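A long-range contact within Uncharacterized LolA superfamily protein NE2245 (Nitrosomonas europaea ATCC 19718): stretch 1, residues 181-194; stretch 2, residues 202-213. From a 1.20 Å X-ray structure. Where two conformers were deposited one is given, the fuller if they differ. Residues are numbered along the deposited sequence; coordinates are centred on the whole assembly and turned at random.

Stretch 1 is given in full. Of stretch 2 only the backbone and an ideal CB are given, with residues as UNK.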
# COMPACT_ATOMS: atom_id res chain seq x y z
N ASN A 181 -17.08 8.78 -0.82
CA ASN A 181 -16.70 10.18 -0.60
C ASN A 181 -16.07 10.33 0.80
O ASN A 181 -16.76 10.23 1.82
CB ASN A 181 -17.92 11.12 -0.78
CG ASN A 181 -17.57 12.55 -0.46
OD1 ASN A 181 -16.46 13.01 -0.78
ND2 ASN A 181 -18.48 13.28 0.15
N ILE A 182 -14.76 10.55 0.84
CA ILE A 182 -13.99 10.60 2.06
C ILE A 182 -13.00 11.74 1.91
O ILE A 182 -12.16 11.70 1.01
CB ILE A 182 -13.26 9.26 2.30
CG1 ILE A 182 -14.23 8.09 2.50
CG2 ILE A 182 -12.27 9.38 3.45
CD1 ILE A 182 -13.58 6.73 2.35
N LEU A 183 -13.07 12.75 2.79
CA LEU A 183 -12.01 13.74 2.87
C LEU A 183 -11.67 14.36 1.53
O LEU A 183 -10.50 14.52 1.17
CB LEU A 183 -10.77 13.14 3.55
CG LEU A 183 -11.01 12.68 4.99
CD1 LEU A 183 -9.80 11.87 5.48
CD2 LEU A 183 -11.28 13.84 5.93
N GLY A 184 -12.70 14.78 0.81
CA GLY A 184 -12.49 15.58 -0.40
C GLY A 184 -12.43 14.83 -1.71
O GLY A 184 -12.33 15.49 -2.78
N GLU A 185 -12.44 13.49 -1.68
CA GLU A 185 -12.37 12.73 -2.93
C GLU A 185 -13.25 11.52 -2.83
O GLU A 185 -13.58 11.03 -1.75
CB GLU A 185 -10.93 12.22 -3.19
CG GLU A 185 -9.87 13.28 -3.30
CD GLU A 185 -9.90 14.14 -4.53
OE1 GLU A 185 -10.56 13.81 -5.54
OE2 GLU A 185 -9.16 15.16 -4.49
N MSE A 186 -13.61 10.95 -3.99
CA MSE A 186 -14.11 9.58 -4.06
C MSE A 186 -12.89 8.66 -4.00
O MSE A 186 -12.11 8.61 -4.94
CB MSE A 186 -14.85 9.37 -5.37
CG MSE A 186 -16.18 10.14 -5.42
SE MSE A 186 -17.48 9.57 -4.16
CE MSE A 186 -17.78 7.81 -4.85
N ARG A 187 -12.73 7.97 -2.87
CA ARG A 187 -11.54 7.19 -2.62
C ARG A 187 -11.90 5.70 -2.64
O ARG A 187 -12.95 5.29 -2.15
CB ARG A 187 -10.98 7.49 -1.24
CG ARG A 187 -10.72 8.99 -1.04
CD ARG A 187 -9.88 9.22 0.19
NE ARG A 187 -9.66 10.65 0.43
CZ ARG A 187 -8.76 11.38 -0.23
NH1 ARG A 187 -7.91 10.75 -1.07
NH2 ARG A 187 -8.66 12.68 0.00
N PRO A 188 -10.98 4.86 -3.15
CA PRO A 188 -11.24 3.42 -3.11
C PRO A 188 -11.13 2.92 -1.66
O PRO A 188 -10.20 3.29 -0.97
CB PRO A 188 -10.12 2.85 -3.97
CG PRO A 188 -8.98 3.85 -3.85
CD PRO A 188 -9.67 5.21 -3.75
N THR A 189 -12.08 2.13 -1.23
CA THR A 189 -12.00 1.58 0.10
C THR A 189 -11.73 0.09 0.11
O THR A 189 -11.56 -0.50 1.17
CB THR A 189 -13.26 1.86 0.92
OG1 THR A 189 -14.36 1.14 0.38
CG2 THR A 189 -13.58 3.35 0.94
N ARG A 190 -11.62 -0.52 -1.08
CA ARG A 190 -11.22 -1.89 -1.20
C ARG A 190 -10.13 -2.01 -2.24
O ARG A 190 -10.22 -1.43 -3.34
CB ARG A 190 -12.42 -2.74 -1.60
CG ARG A 190 -12.04 -4.18 -1.87
CD ARG A 190 -13.27 -5.03 -2.04
NE ARG A 190 -13.79 -5.35 -0.72
CZ ARG A 190 -14.59 -6.37 -0.46
NH1 ARG A 190 -15.07 -7.12 -1.44
NH2 ARG A 190 -14.92 -6.63 0.80
N ILE A 191 -9.09 -2.77 -1.92
CA ILE A 191 -8.15 -3.15 -2.94
C ILE A 191 -8.06 -4.66 -2.91
O ILE A 191 -8.01 -5.27 -1.85
CB ILE A 191 -6.74 -2.53 -2.76
CG1 ILE A 191 -6.76 -1.00 -2.89
CG2 ILE A 191 -5.77 -3.11 -3.80
CD1 ILE A 191 -5.47 -0.33 -2.40
N ILE A 192 -8.06 -5.25 -4.09
CA ILE A 192 -7.93 -6.71 -4.23
C ILE A 192 -6.61 -7.02 -4.88
O ILE A 192 -6.36 -6.54 -5.96
CB ILE A 192 -9.10 -7.29 -5.04
CG1 ILE A 192 -10.45 -6.85 -4.45
CG2 ILE A 192 -9.00 -8.81 -5.12
CD1 ILE A 192 -11.05 -5.72 -5.21
N MSE A 193 -5.80 -7.81 -4.20
CA MSE A 193 -4.46 -8.19 -4.69
C MSE A 193 -4.45 -9.67 -4.97
O MSE A 193 -4.70 -10.47 -4.08
CB MSE A 193 -3.34 -7.83 -3.70
CG MSE A 193 -3.17 -6.31 -3.57
SE MSE A 193 -1.56 -5.80 -2.65
CE MSE A 193 -1.80 -3.98 -2.95
N GLU A 194 -4.13 -10.01 -6.22
CA GLU A 194 -4.22 -11.38 -6.71
C GLU A 194 -2.81 -11.85 -7.08
O GLU A 194 -2.06 -11.14 -7.76
CB GLU A 194 -5.14 -11.36 -7.94
CG GLU A 194 -5.38 -12.72 -8.62
CD GLU A 194 -6.25 -12.58 -9.89
OE1 GLU A 194 -6.98 -11.57 -9.97
OE2 GLU A 194 -6.22 -13.45 -10.80
N UNK A 202 -5.75 -14.68 -3.05
CA UNK A 202 -6.30 -13.34 -3.26
C UNK A 202 -6.44 -12.67 -1.90
O UNK A 202 -7.03 -13.28 -0.98
CB UNK A 202 -7.64 -13.39 -3.99
N UNK A 203 -5.87 -11.48 -1.74
CA UNK A 203 -6.04 -10.70 -0.53
C UNK A 203 -6.94 -9.53 -0.79
O UNK A 203 -6.75 -8.78 -1.76
CB UNK A 203 -4.69 -10.22 0.01
N UNK A 204 -7.95 -9.39 0.06
CA UNK A 204 -8.92 -8.30 -0.03
C UNK A 204 -8.65 -7.37 1.14
O UNK A 204 -8.79 -7.76 2.31
CB UNK A 204 -10.36 -8.81 -0.02
N UNK A 205 -8.29 -6.12 0.82
CA UNK A 205 -7.97 -5.08 1.80
C UNK A 205 -9.09 -4.09 1.87
O UNK A 205 -9.42 -3.47 0.86
CB UNK A 205 -6.66 -4.37 1.46
N UNK A 206 -9.70 -3.95 3.06
CA UNK A 206 -10.76 -2.98 3.25
C UNK A 206 -10.31 -1.91 4.23
O UNK A 206 -9.85 -2.20 5.35
CB UNK A 206 -12.04 -3.66 3.74
N UNK A 207 -10.48 -0.67 3.80
CA UNK A 207 -10.04 0.52 4.53
C UNK A 207 -11.22 1.15 5.20
O UNK A 207 -12.23 1.37 4.52
CB UNK A 207 -9.35 1.53 3.61
N UNK A 208 -11.10 1.50 6.48
CA UNK A 208 -12.23 2.09 7.22
C UNK A 208 -11.72 3.12 8.19
O UNK A 208 -10.55 3.12 8.61
CB UNK A 208 -13.03 1.02 7.96
N UNK A 209 -12.65 3.98 8.59
CA UNK A 209 -12.43 5.04 9.57
C UNK A 209 -11.20 5.88 9.26
O UNK A 209 -10.40 6.18 10.15
CB UNK A 209 -12.30 4.44 10.97
N UNK A 210 -11.08 6.29 8.02
CA UNK A 210 -10.02 7.18 7.64
C UNK A 210 -10.25 8.55 8.25
O UNK A 210 -11.34 9.11 8.12
CB UNK A 210 -9.91 7.27 6.12
N UNK A 211 -9.25 9.13 8.89
CA UNK A 211 -9.44 10.44 9.49
C UNK A 211 -8.11 11.14 9.52
O UNK A 211 -7.04 10.54 9.73
CB UNK A 211 -10.04 10.34 10.89
N UNK A 212 -8.15 12.46 9.34
CA UNK A 212 -6.91 13.25 9.43
C UNK A 212 -6.44 13.28 10.87
O UNK A 212 -7.25 13.26 11.80
CB UNK A 212 -7.12 14.67 8.91
N UNK A 213 -5.13 13.31 11.07
CA UNK A 213 -4.59 13.25 12.43
C UNK A 213 -3.25 13.92 12.41
O UNK A 213 -2.48 13.66 11.50
CB UNK A 213 -4.48 11.81 12.95

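Residues 202 to 212 form a strand that runs antiparallel to strand 185-194 of stretch 1.

Position 202 pairs with Glu-194 in a non-hydrogen-bonded bridge. Its ideal CB lies 4.9 Å from Ile-192 CG2, on the face that carries Ile-192 and Glu-194. An apolar or a basic side chain would suit. The residue is Val-202. Its CG1 packs 3.4 Å from Ile-192 CG2, and its CG2 lies 4.1 Å from Glu-194 CG.

Position 203 is a hydrogen-bonded partner of Met-193, on the face with Ile-191 and Met-193. Its backbone N gives a bond to Met-193 O (2.8 Å), and its O accepts one from Met-193 N (2.8 Å). Small or apolar side chains would fit beside the selenomethionine. The residue is Ser-203, whose OG is hydrogen-bonded elsewhere in the structure.

Position 204 returns to the face of Ile-192, its bridge partner. The ideal CB is 4.8 Å from Ile-192 CG1 and 4.9 Å from Arg-190 CZ. A beta-branched apolar residue would suit, and an acid could also answer the arginine. The residue is Val-204. Its CG2 is 4.3 Å from Ile-192 CG2. Its CG1 lies over one face of the Arg-190 guanidinium, 3.4 Å from Arg-190 NE.

Position 205 pairs with Ile-191 through two backbone bonds: its N to Ile-191 O (2.8 Å), and Ile-191 N to its O (2.9 Å). The face is apolar, with Ile-191 and Met-193 on it, so leucine, isoleucine, valine or methionine would do. The residue is Leu-205. Its CD1 reaches 4.2 Å from Met-193 CG.

Position 206 is opposite Arg-190, whose NH2 is 5.1 Å from the ideal CB. An acid is the natural answer, though an amide could also serve. The residue is Asp-206. It makes a two-pronged salt bridge: Arg-190 NE to Asp-206 OD1 (2.8 Å) and Arg-190 NH2 to Asp-206 OD2 (3.0 Å). Water 1 donates to both Asp-206 OD1 and Thr-189 OG1, at 2.9 Å each.

Position 207 points toward stretch 1. Its N bonds to Thr-189 O (2.8 Å), and Ile-191 offers an apolar side chain nearby. A large apolar or aromatic residue would suit. The residue is Tyr-207. Its CE2 lies 4.2 Å from Ile-191 CD1.

Positions 208 and 209 have nothing of stretch 1 near their CBs, so many residues would serve. At 209 the positive phi favours glycine, asparagine or aspartate. They are Ser-208 and Asp-209.

Position 210 points toward the turn. Its ideal CB is 4.1 Å from Ile-182 CG2 and 4.6 Å from Leu-183 CD1. A long apolar side chain would suit. The residue is selenomethionine, Met-210. Its SE lies 3.9 Å from both Ile-182 CG2 and Arg-187 CD, and its CG 4.1 Å from Leu-183 CD1.

Position 211 points away and leaves the choice wide. Lys-211 NZ forms a salt bridge with Asp-209 OD2 (2.8 Å).

Position 212 points sideways. Its ideal CB is 5.2 Å from Leu-183 CD1, so an apolar residue suits it. Leu-212 CG lies 4.1 Å from Leu-183 CD1.

Position 213 is out of reach and unconstrained here; it is Arg-213.

Stretch 2 202-213: VSVLDYSDMKLR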
# COMPACT_ATOMS: atom_id res chain seq x y z
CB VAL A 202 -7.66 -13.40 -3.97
CG1 VAL A 202 -8.27 -12.02 -4.10
CG2 VAL A 202 -7.51 -14.06 -5.34
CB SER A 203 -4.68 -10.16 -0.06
OG SER A 203 -3.78 -11.22 0.28
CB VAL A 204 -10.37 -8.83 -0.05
CG1 VAL A 204 -11.36 -7.69 -0.10
CG2 VAL A 204 -10.58 -9.80 -1.20
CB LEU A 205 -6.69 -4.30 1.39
CG LEU A 205 -5.39 -5.08 1.33
CD1 LEU A 205 -5.29 -5.94 0.08
CD2 LEU A 205 -4.24 -4.14 1.40
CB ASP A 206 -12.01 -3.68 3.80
CG ASP A 206 -12.71 -4.49 2.73
OD1 ASP A 206 -12.98 -3.94 1.62
OD2 ASP A 206 -13.03 -5.67 2.95
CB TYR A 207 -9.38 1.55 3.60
CG TYR A 207 -8.11 1.04 3.06
CD1 TYR A 207 -6.93 1.45 3.61
CD2 TYR A 207 -8.09 0.11 2.00
CE1 TYR A 207 -5.68 0.94 3.11
CE2 TYR A 207 -6.90 -0.40 1.50
CZ TYR A 207 -5.71 -0.01 2.07
OH TYR A 207 -4.55 -0.52 1.54
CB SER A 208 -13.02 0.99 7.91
OG SER A 208 -12.27 0.34 8.86
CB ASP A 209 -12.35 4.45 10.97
CG ASP A 209 -12.59 5.53 12.03
OD1 ASP A 209 -13.23 6.58 11.72
OD2 ASP A 209 -12.11 5.38 13.15
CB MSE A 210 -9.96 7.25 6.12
CG MSE A 210 -8.73 7.93 5.61
SE MSE A 210 -8.62 7.96 3.66
CE MSE A 210 -8.39 6.10 3.34
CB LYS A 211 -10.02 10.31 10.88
CG LYS A 211 -9.15 9.60 11.81
CD LYS A 211 -9.84 9.30 13.11
CE LYS A 211 -10.76 8.14 13.01
NZ LYS A 211 -11.41 7.86 14.32
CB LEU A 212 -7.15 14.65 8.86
CG LEU A 212 -7.44 14.59 7.34
CD1 LEU A 212 -7.84 15.95 6.79
CD2 LEU A 212 -6.38 13.95 6.50
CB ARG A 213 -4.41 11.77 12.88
CG ARG A 213 -3.96 11.67 14.29
CD ARG A 213 -4.14 10.35 14.96
NE ARG A 213 -3.50 10.41 16.28
CZ ARG A 213 -3.40 9.38 17.10
NH1 ARG A 213 -3.92 8.21 16.76
NH2 ARG A 213 -2.75 9.50 18.25
O HOH W 1 -14.72 -1.70 1.05
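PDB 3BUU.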